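Local structure of transposon Tn7 transposition protein TnsA (1T0F) at residues A[34-39]-A[83-88]; A[46-51]-A[65-70]; A[116-121]-A[132-137]. The protein cleaves the 5' DNA strands at the ends of transposon Tn7 as a subunit of the transposase it forms with TnsB. One frame throughout, in Å; residues are numbered along the deposited sequence.

In the fold
Running from the N terminus, the loop 34-39 comes first and packs on strand residues 83-88, so contact 1 closes a long loop. Inside that loop lies contact 2, where strand 48-51 packs on helix 64-75 after a short turn back through strand 58-61. Contact 3 follows in series: the hairpin of strands 115-122 and 129-134, with the magnesium ion at its bulge. Contacts 1 and 3 share a sheet, since strands 79-87 and 115-122 are neighbours, joined for instance by Phe86 and Thr116. Contact 2 brings in the helix, whose Glu66 bonds to Gln85 of contact 1 and lies near Asp117 of contact 3.

Contact 1: A[34-39]-A[83-88]; sequences PWLTVQ and REQFPL
Gln85 sits at a corner of strand 79-87 and meets the loop 34-39 with both its backbone and its side chain. Its carbonyl O accepts a hydrogen bond from Trp35 N at 3.0 Å, the N-H lying in the carbonyl plane and bent only modestly at 155°. The Gln85 side chain, with CG anti to its own carbonyl carbon and a second bend at chi2 (-55°), crosses Leu36 at about a right angle; Gln85 CG comes within 3.4 Å of Leu36 O. Trp35 starts toward the strand and then turns off: CG stands anti to the backbone N (chi1 176°), which leaves CB against Pro87 CD at 3.8 Å and sends the indole toward helix 13-21, Pro87 CB lying obliquely near Trp35 CG and CD2. Pro34 lies alongside Glu84, its CB 3.4 Å from Glu84 O. The polar ends look elsewhere: Gln85 NE2 bonds to the catalytic Glu66 and to His60 O, while Glu84 forms a salt bridge with Arg57. A single backbone hydrogen bond thus fixes the loop amid van der Waals contacts of mixed polarity, Leu36 O is buried without a partner, and Gln85 may help orient the Glu66 carboxylate.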
loop_
_atom_site.group_PDB
_atom_site.type_symbol
_atom_site.label_atom_id
_atom_site.label_comp_id
_atom_site.label_asym_id
_atom_site.label_seq_id
_atom_site.Cartn_x
_atom_site.Cartn_y
_atom_site.Cartn_z
ATOM N N PRO A 34 12.327 -0.646 -3.096
ATOM C CA PRO A 34 11.825 -0.515 -1.720
ATOM C C PRO A 34 12.821 -0.994 -0.665
ATOM O O PRO A 34 13.632 -1.881 -0.924
ATOM C CB PRO A 34 10.557 -1.361 -1.740
ATOM C CG PRO A 34 10.915 -2.454 -2.703
ATOM C CD PRO A 34 11.604 -1.701 -3.825
ATOM N N TRP A 35 12.756 -0.405 0.524
ATOM C CA TRP A 35 13.656 -0.797 1.605
ATOM C C TRP A 35 13.329 -2.223 2.048
ATOM O O TRP A 35 14.229 -3.038 2.249
ATOM C CB TRP A 35 13.530 0.176 2.781
ATOM C CG TRP A 35 14.363 -0.217 3.972
ATOM C CD1 TRP A 35 13.913 -0.741 5.153
ATOM C CD2 TRP A 35 15.789 -0.142 4.084
ATOM N NE1 TRP A 35 14.974 -0.994 5.997
ATOM C CE2 TRP A 35 16.136 -0.638 5.365
ATOM C CE3 TRP A 35 16.810 0.294 3.227
ATOM C CZ2 TRP A 35 17.463 -0.709 5.807
ATOM C CZ3 TRP A 35 18.135 0.225 3.673
ATOM C CH2 TRP A 35 18.444 -0.273 4.951
ATOM N N LEU A 36 12.041 -2.524 2.186
ATOM C CA LEU A 36 11.593 -3.857 2.584
ATOM C C LEU A 36 10.995 -4.586 1.387
ATOM O O LEU A 36 10.385 -3.966 0.517
ATOM C CB LEU A 36 10.520 -3.762 3.672
ATOM C CG LEU A 36 10.818 -2.986 4.958
ATOM C CD1 LEU A 36 9.555 -2.954 5.819
ATOM C CD2 LEU A 36 11.976 -3.637 5.712
ATOM N N THR A 37 11.159 -5.906 1.356
ATOM C CA THR A 37 10.620 -6.731 0.285
ATOM C C THR A 37 9.670 -7.745 0.913
ATOM O O THR A 37 9.602 -7.855 2.137
ATOM C CB THR A 37 11.738 -7.493 -0.454
ATOM O OG1 THR A 37 12.275 -8.507 0.408
ATOM C CG2 THR A 37 12.847 -6.541 -0.848
ATOM N N VAL A 38 8.935 -8.485 0.087
ATOM C CA VAL A 38 8.003 -9.482 0.602
ATOM C C VAL A 38 8.727 -10.537 1.449
ATOM O O VAL A 38 8.095 -11.302 2.181
ATOM C CB VAL A 38 7.240 -10.193 -0.540
ATOM C CG1 VAL A 38 6.377 -9.183 -1.296
ATOM C CG2 VAL A 38 8.225 -10.880 -1.480
ATOM N N GLN A 39 10.053 -10.570 1.348
ATOM C CA GLN A 39 10.850 -11.518 2.123
ATOM C C GLN A 39 10.812 -11.116 3.594
ATOM O O GLN A 39 10.994 -11.950 4.475
ATOM C CB GLN A 39 12.300 -11.527 1.636
ATOM C CG GLN A 39 12.476 -11.940 0.182
ATOM C CD GLN A 39 11.997 -13.357 -0.096
ATOM O OE1 GLN A 39 10.798 -13.644 -0.047
ATOM N NE2 GLN A 39 12.938 -14.253 -0.386
ATOM N N ARG A 83 5.976 4.980 -4.004
ATOM C CA ARG A 83 7.200 4.403 -3.465
ATOM C C ARG A 83 6.897 3.725 -2.129
ATOM O O ARG A 83 6.805 4.381 -1.098
ATOM C CB ARG A 83 8.261 5.500 -3.310
ATOM C CG ARG A 83 8.930 5.883 -4.653
ATOM C CD ARG A 83 9.926 7.040 -4.521
ATOM N NE ARG A 83 9.276 8.336 -4.308
ATOM C CZ ARG A 83 9.907 9.435 -3.900
ATOM N NH1 ARG A 83 11.207 9.402 -3.649
ATOM N NH2 ARG A 83 9.249 10.578 -3.761
ATOM N N GLU A 84 6.737 2.407 -2.172
ATOM C CA GLU A 84 6.403 1.619 -0.983
ATOM C C GLU A 84 7.619 1.303 -0.121
ATOM O O GLU A 84 8.750 1.273 -0.612
ATOM C CB GLU A 84 5.711 0.308 -1.385
ATOM C CG GLU A 84 6.627 -0.794 -1.948
ATOM C CD GLU A 84 6.901 -0.675 -3.450
ATOM O OE1 GLU A 84 6.698 0.414 -4.032
ATOM O OE2 GLU A 84 7.342 -1.680 -4.048
ATOM N N GLN A 85 7.366 1.065 1.165
ATOM C CA GLN A 85 8.418 0.732 2.130
ATOM C C GLN A 85 9.554 1.750 2.006
ATOM O O GLN A 85 10.719 1.389 1.787
ATOM C CB GLN A 85 8.953 -0.684 1.865
ATOM C CG GLN A 85 7.938 -1.733 1.393
ATOM C CD GLN A 85 6.730 -1.904 2.313
ATOM O OE1 GLN A 85 6.793 -1.625 3.515
ATOM N NE2 GLN A 85 5.622 -2.387 1.744
ATOM N N PHE A 86 9.206 3.026 2.146
ATOM C CA PHE A 86 10.173 4.111 2.026
ATOM C C PHE A 86 10.925 4.313 3.347
ATOM O O PHE A 86 10.330 4.647 4.373
ATOM C CB PHE A 86 9.456 5.402 1.625
ATOM C CG PHE A 86 10.387 6.518 1.266
ATOM C CD1 PHE A 86 11.009 6.543 0.023
ATOM C CD2 PHE A 86 10.666 7.529 2.175
ATOM C CE1 PHE A 86 11.899 7.564 -0.308
ATOM C CE2 PHE A 86 11.557 8.555 1.855
ATOM C CZ PHE A 86 12.174 8.569 0.607
ATOM N N PRO A 87 12.256 4.133 3.324
ATOM C CA PRO A 87 13.098 4.282 4.518
ATOM C C PRO A 87 13.287 5.718 4.992
ATOM O O PRO A 87 13.432 6.632 4.182
ATOM C CB PRO A 87 14.408 3.631 4.080
ATOM C CG PRO A 87 14.504 4.092 2.641
ATOM C CD PRO A 87 13.082 3.852 2.129
ATOM N N LEU A 88 13.288 5.909 6.312
ATOM C CA LEU A 88 13.473 7.222 6.905
ATOM C C LEU A 88 14.936 7.304 7.343
ATOM O O LEU A 88 15.437 6.384 7.990
ATOM C CB LEU A 88 12.551 7.390 8.118
ATOM C CG LEU A 88 11.101 6.908 7.969
ATOM C CD1 LEU A 88 10.294 7.349 9.187
ATOM C CD2 LEU A 88 10.486 7.481 6.702
#

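Contact 2: A[46-51]-A[65-70]; sequences RSHRIY and LELAVF
Strand 48-51 runs nearly parallel to helix 65-70, their short axes 13° apart and 9.8 Å at closest approach, with no hydrogen bond between them. His48 and Ile50, alternate residues of the strand, turn toward the helix and meet Leu67 and Phe70, one helical turn apart. Leu67 crosses His48 at about a right angle and sets its CD2 methyl almost exactly over the imidazole centre, 3.6 Å from the centroid of the His48 ring and 9° off the normal, a well-centred CH-pi contact. The imidazole is held from its rim as well, His48 NE2 bonding to Asp64, which also forms a salt bridge with Arg46. Further along, Ile50 and Phe70 reach tip to tip. With Phe70 CG anti to its backbone N (chi1 171°), the ring extends to the strand, and Ile50 CG2 lies over its face, 3.4 Å from Phe70 CE2 and displaced from the centre. Ile50 CD1 fills in toward Leu67 CD1 at 4.3 Å. Leu61 of the partner strand 58-61 touches Ile50, Leu67 and Phe70, and Tyr183 of helix 173-183 packs on Ile50 and Leu67, so the two-stranded sheet and that helix both border this side of helix 64-75.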
loop_
_atom_site.group_PDB
_atom_site.type_symbol
_atom_site.label_atom_id
_atom_site.label_comp_id
_atom_site.label_asym_id
_atom_site.label_seq_id
_atom_site.Cartn_x
_atom_site.Cartn_y
_atom_site.Cartn_z
ATOM N N ARG A 46 0.203 -11.806 5.125
ATOM C CA ARG A 46 0.373 -12.288 3.760
ATOM C C ARG A 46 0.984 -11.199 2.887
ATOM O O ARG A 46 0.623 -10.030 2.998
ATOM C CB ARG A 46 -0.979 -12.721 3.184
ATOM C CG ARG A 46 -0.915 -13.183 1.735
ATOM C CD ARG A 46 -2.216 -13.839 1.270
ATOM N NE ARG A 46 -3.360 -12.932 1.304
ATOM C CZ ARG A 46 -4.501 -13.149 0.654
ATOM N NH1 ARG A 46 -4.650 -14.244 -0.082
ATOM N NH2 ARG A 46 -5.494 -12.271 0.732
ATOM N N SER A 47 1.906 -11.588 2.014
ATOM C CA SER A 47 2.559 -10.626 1.136
ATOM C C SER A 47 1.988 -10.705 -0.274
ATOM O O SER A 47 1.353 -11.692 -0.650
ATOM C CB SER A 47 4.061 -10.885 1.084
ATOM O OG SER A 47 4.324 -12.116 0.441
ATOM N N HIS A 48 2.228 -9.656 -1.048
ATOM C CA HIS A 48 1.741 -9.575 -2.415
ATOM C C HIS A 48 2.772 -8.867 -3.280
ATOM O O HIS A 48 3.395 -7.888 -2.860
ATOM C CB HIS A 48 0.440 -8.762 -2.477
ATOM C CG HIS A 48 -0.660 -9.296 -1.616
ATOM N ND1 HIS A 48 -1.466 -10.346 -2.001
ATOM C CD2 HIS A 48 -1.094 -8.917 -0.389
ATOM C CE1 HIS A 48 -2.351 -10.590 -1.049
ATOM N NE2 HIS A 48 -2.146 -9.738 -0.060
ATOM N N ARG A 49 2.942 -9.374 -4.493
ATOM C CA ARG A 49 3.839 -8.784 -5.470
ATOM C C ARG A 49 2.874 -8.381 -6.570
ATOM O O ARG A 49 2.175 -9.226 -7.134
ATOM C CB ARG A 49 4.841 -9.823 -5.969
ATOM C CG ARG A 49 5.939 -10.120 -4.960
ATOM C CD ARG A 49 7.017 -9.062 -5.029
ATOM N NE ARG A 49 8.182 -9.536 -5.776
ATOM C CZ ARG A 49 8.949 -8.769 -6.547
ATOM N NH1 ARG A 49 8.677 -7.478 -6.689
ATOM N NH2 ARG A 49 10.000 -9.291 -7.164
ATOM N N ILE A 50 2.808 -7.091 -6.866
ATOM C CA ILE A 50 1.868 -6.644 -7.874
ATOM C C ILE A 50 2.432 -5.614 -8.840
ATOM O O ILE A 50 3.136 -4.682 -8.454
ATOM C CB ILE A 50 0.580 -6.100 -7.200
ATOM C CG1 ILE A 50 -0.474 -5.761 -8.259
ATOM C CG2 ILE A 50 0.904 -4.882 -6.364
ATOM C CD1 ILE A 50 -1.871 -5.625 -7.686
ATOM N N TYR A 51 2.106 -5.807 -10.110
ATOM C CA TYR A 51 2.565 -4.913 -11.165
ATOM C C TYR A 51 1.762 -3.616 -11.144
ATOM O O TYR A 51 0.556 -3.624 -10.874
ATOM C CB TYR A 51 2.410 -5.603 -12.520
ATOM C CG TYR A 51 2.861 -4.760 -13.683
ATOM C CD1 TYR A 51 4.215 -4.556 -13.934
ATOM C CD2 TYR A 51 1.932 -4.149 -14.527
ATOM C CE1 TYR A 51 4.639 -3.763 -15.003
ATOM C CE2 TYR A 51 2.346 -3.354 -15.596
ATOM C CZ TYR A 51 3.700 -3.168 -15.825
ATOM O OH TYR A 51 4.117 -2.390 -16.882
ATOM N N LEU A 65 -3.785 -5.253 3.935
ATOM C CA LEU A 65 -4.137 -3.851 4.110
ATOM C C LEU A 65 -3.308 -2.968 3.183
ATOM O O LEU A 65 -3.819 -2.004 2.609
ATOM C CB LEU A 65 -3.932 -3.423 5.563
ATOM C CG LEU A 65 -4.389 -2.004 5.894
ATOM C CD1 LEU A 65 -5.723 -1.703 5.227
ATOM C CD2 LEU A 65 -4.487 -1.853 7.425
ATOM N N GLU A 66 -2.022 -3.292 3.047
ATOM C CA GLU A 66 -1.146 -2.533 2.157
ATOM C C GLU A 66 -1.607 -2.738 0.720
ATOM O O GLU A 66 -1.549 -1.817 -0.098
ATOM C CB GLU A 66 0.309 -2.984 2.317
ATOM C CG GLU A 66 1.023 -2.306 3.485
ATOM C CD GLU A 66 2.435 -2.840 3.705
ATOM O OE1 GLU A 66 3.102 -3.188 2.705
ATOM O OE2 GLU A 66 2.877 -2.892 4.878
ATOM N N LEU A 67 -2.056 -3.952 0.411
ATOM C CA LEU A 67 -2.568 -4.248 -0.926
ATOM C C LEU A 67 -3.778 -3.351 -1.210
ATOM O O LEU A 67 -3.897 -2.771 -2.295
ATOM C CB LEU A 67 -2.997 -5.718 -1.025
ATOM C CG LEU A 67 -3.734 -6.149 -2.302
ATOM C CD1 LEU A 67 -2.813 -5.998 -3.511
ATOM C CD2 LEU A 67 -4.198 -7.598 -2.156
ATOM N N ALA A 68 -4.680 -3.239 -0.237
ATOM C CA ALA A 68 -5.874 -2.408 -0.425
ATOM C C ALA A 68 -5.515 -0.941 -0.697
ATOM O O ALA A 68 -6.107 -0.293 -1.565
ATOM C CB ALA A 68 -6.779 -2.512 0.796
ATOM N N VAL A 69 -4.543 -0.416 0.042
ATOM C CA VAL A 69 -4.119 0.965 -0.146
ATOM C C VAL A 69 -3.444 1.124 -1.508
ATOM O O VAL A 69 -3.684 2.104 -2.213
ATOM C CB VAL A 69 -3.146 1.418 0.980
ATOM C CG1 VAL A 69 -2.655 2.831 0.705
ATOM C CG2 VAL A 69 -3.858 1.369 2.333
ATOM N N PHE A 70 -2.608 0.159 -1.882
ATOM C CA PHE A 70 -1.940 0.216 -3.176
ATOM C C PHE A 70 -2.957 0.240 -4.325
ATOM O O PHE A 70 -2.873 1.080 -5.218
ATOM C CB PHE A 70 -1.017 -0.989 -3.373
ATOM C CG PHE A 70 -0.465 -1.093 -4.766
ATOM C CD1 PHE A 70 0.647 -0.353 -5.144
ATOM C CD2 PHE A 70 -1.114 -1.866 -5.728
ATOM C CE1 PHE A 70 1.104 -0.377 -6.463
ATOM C CE2 PHE A 70 -0.669 -1.896 -7.046
ATOM C CZ PHE A 70 0.445 -1.146 -7.413
#

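Contact 3: A[116-121]-A[132-137]; sequences TDFLVD and IQVKPA. With MG (magnesium ion), chain E.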
loop_
_atom_site.group_PDB
_atom_site.type_symbol
_atom_site.label_atom_id
_atom_site.label_comp_id
_atom_site.label_asym_id
_atom_site.label_seq_id
_atom_site.Cartn_x
_atom_site.Cartn_y
_atom_site.Cartn_z
ATOM N N THR A 116 8.168 4.088 5.980
ATOM C CA THR A 116 6.789 4.536 5.833
ATOM C C THR A 116 6.232 3.688 4.699
ATOM O O THR A 116 6.859 3.555 3.647
ATOM C CB THR A 116 6.738 6.041 5.493
ATOM O OG1 THR A 116 7.123 6.788 6.652
ATOM C CG2 THR A 116 5.327 6.464 5.085
ATOM N N ASP A 117 5.057 3.109 4.907
ATOM C CA ASP A 117 4.500 2.212 3.919
ATOM C C ASP A 117 4.396 2.730 2.495
ATOM O O ASP A 117 4.676 1.976 1.567
ATOM C CB ASP A 117 3.162 1.671 4.411
ATOM C CG ASP A 117 3.309 0.925 5.736
ATOM O OD1 ASP A 117 4.395 0.347 5.967
ATOM O OD2 ASP A 117 2.362 0.916 6.541
ATOM N N PHE A 118 4.008 3.993 2.321
ATOM C CA PHE A 118 3.899 4.575 0.977
ATOM C C PHE A 118 4.246 6.055 0.946
ATOM O O PHE A 118 3.782 6.827 1.787
ATOM C CB PHE A 118 2.468 4.462 0.421
ATOM C CG PHE A 118 1.950 3.061 0.295
ATOM C CD1 PHE A 118 2.250 2.284 -0.822
ATOM C CD2 PHE A 118 1.114 2.530 1.278
ATOM C CE1 PHE A 118 1.719 0.996 -0.963
ATOM C CE2 PHE A 118 0.576 1.248 1.150
ATOM C CZ PHE A 118 0.877 0.476 0.027
ATOM N N LEU A 119 5.063 6.451 -0.023
ATOM C CA LEU A 119 5.385 7.861 -0.223
ATOM C C LEU A 119 4.796 8.068 -1.615
ATOM O O LEU A 119 5.208 7.413 -2.573
ATOM C CB LEU A 119 6.895 8.120 -0.233
ATOM C CG LEU A 119 7.244 9.567 -0.603
ATOM C CD1 LEU A 119 6.625 10.536 0.392
ATOM C CD2 LEU A 119 8.761 9.745 -0.630
ATOM N N VAL A 120 3.831 8.971 -1.721
ATOM C CA VAL A 120 3.121 9.168 -2.982
ATOM C C VAL A 120 3.343 10.532 -3.602
ATOM O O VAL A 120 3.348 11.545 -2.900
ATOM C CB VAL A 120 1.589 8.962 -2.752
ATOM C CG1 VAL A 120 0.820 9.006 -4.086
ATOM C CG2 VAL A 120 1.349 7.626 -2.041
ATOM N N ASP A 121 3.537 10.538 -4.922
ATOM C CA ASP A 121 3.720 11.769 -5.688
ATOM C C ASP A 121 2.529 11.886 -6.645
ATOM O O ASP A 121 2.165 10.919 -7.301
ATOM C CB ASP A 121 5.016 11.714 -6.501
ATOM C CG ASP A 121 6.256 11.841 -5.634
ATOM O OD1 ASP A 121 6.459 12.919 -5.043
ATOM O OD2 ASP A 121 7.024 10.863 -5.544
ATOM N N ILE A 132 1.988 7.774 3.762
ATOM C CA ILE A 132 0.991 6.974 4.458
ATOM C C ILE A 132 1.600 5.810 5.234
ATOM O O ILE A 132 2.474 5.102 4.725
ATOM C CB ILE A 132 -0.034 6.349 3.464
ATOM C CG1 ILE A 132 -0.891 7.440 2.816
ATOM C CG2 ILE A 132 -0.929 5.334 4.194
ATOM C CD1 ILE A 132 -1.998 6.890 1.933
ATOM N N GLN A 133 1.149 5.633 6.475
ATOM C CA GLN A 133 1.551 4.484 7.276
ATOM C C GLN A 133 0.233 3.712 7.444
ATOM O O GLN A 133 -0.798 4.290 7.799
ATOM C CB GLN A 133 2.098 4.891 8.654
ATOM C CG GLN A 133 2.374 3.684 9.569
ATOM C CD GLN A 133 3.498 2.780 9.074
ATOM O OE1 GLN A 133 3.533 1.585 9.385
ATOM N NE2 GLN A 133 4.432 3.346 8.322
ATOM N N VAL A 134 0.278 2.418 7.163
ATOM C CA VAL A 134 -0.876 1.533 7.245
ATOM C C VAL A 134 -0.843 0.738 8.562
ATOM O O VAL A 134 0.175 0.153 8.904
ATOM C CB VAL A 134 -0.840 0.576 6.044
ATOM C CG1 VAL A 134 -1.887 -0.456 6.163
ATOM C CG2 VAL A 134 -1.004 1.374 4.753
ATOM N N LYS A 135 -1.950 0.723 9.300
ATOM C CA LYS A 135 -2.003 0.001 10.573
ATOM C C LYS A 135 -3.359 -0.618 10.846
ATOM O O LYS A 135 -4.383 -0.066 10.450
ATOM C CB LYS A 135 -1.738 0.951 11.751
ATOM C CG LYS A 135 -0.321 1.472 11.903
ATOM C CD LYS A 135 0.641 0.350 12.247
ATOM C CE LYS A 135 2.051 0.894 12.429
ATOM N NZ LYS A 135 3.049 -0.198 12.609
ATOM N N PRO A 136 -3.382 -1.791 11.503
ATOM C CA PRO A 136 -4.682 -2.387 11.809
ATOM C C PRO A 136 -5.216 -1.391 12.836
ATOM O O PRO A 136 -4.440 -0.850 13.620
ATOM C CB PRO A 136 -4.311 -3.714 12.465
ATOM C CG PRO A 136 -3.027 -4.072 11.789
ATOM C CD PRO A 136 -2.292 -2.750 11.748
ATOM N N ALA A 137 -6.516 -1.127 12.838
ATOM C CA ALA A 137 -7.065 -0.169 13.786
ATOM C C ALA A 137 -6.755 -0.543 15.235
ATOM O O ALA A 137 -6.490 0.323 16.058
ATOM C CB ALA A 137 -8.574 -0.050 13.594
HETATM MG MG MG E . 2.436 -0.453 8.510
HETATM O O HOH W 1 2.714 -1.857 10.481
HETATM O O HOH W 2 2.074 -2.673 7.299
#
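Strands 115-122 and 129-134 pair here as an antiparallel hairpin, Phe118 and Ile132 forming a hydrogen-bonded pair: Phe118 N donates to Ile132 O, and Ile132 N to Phe118 O at 2.8 Å. Just before it the chain bulges, Asp117 and Phe118 both facing Ile132 in a classic beta bulge, and Asp117 points across to the other strand. Followed outward, Asp117 CB lies 3.5 Å from Ile132 O. CG, anti to the carbonyl carbon (chi1 -59°), brings the carboxylate to the backbone of Val134, itself nearing the magnesium ion and Val134 N without being a ligand. There OD2 does most of the work: Asp117 OD2 binds the magnesium ion at 2.4 Å and, through its anti lone pair, accepts Val134 N at 2.6 Å, a fairly straight bond of 161°. OD1 is not a ligand and lies close to the like-charged carboxylate of Glu66.

The partner strand supplies two more ligands. Gln133, its chain bent at chi2, swings OE1 onto the metal, Gln133 OE1 to MG being 2.5 Å; its amide plane is turned 44° from the carboxylate, and its NE2 is held by Glu152 of helix 143-159. Val134 O coordinates from the backbone at 2.4 Å to MG, while Val134 CG2 meets the edge of the Phe118 ring. Two waters complete the modelled shell, and water 1 accepts a hydrogen bond from Lys135 NZ at 2.7 Å. Lys135 NZ, 4.2 Å from the magnesium ion, may polarise that ligand water. Asp117 on one strand, Gln-Val-Lys on the next and Glu66 on the helix, which does not coordinate this ion, make up the active site of a restriction-enzyme-like nuclease of the PDDEXK clan, with Gln133 at the position of the clan's second acid.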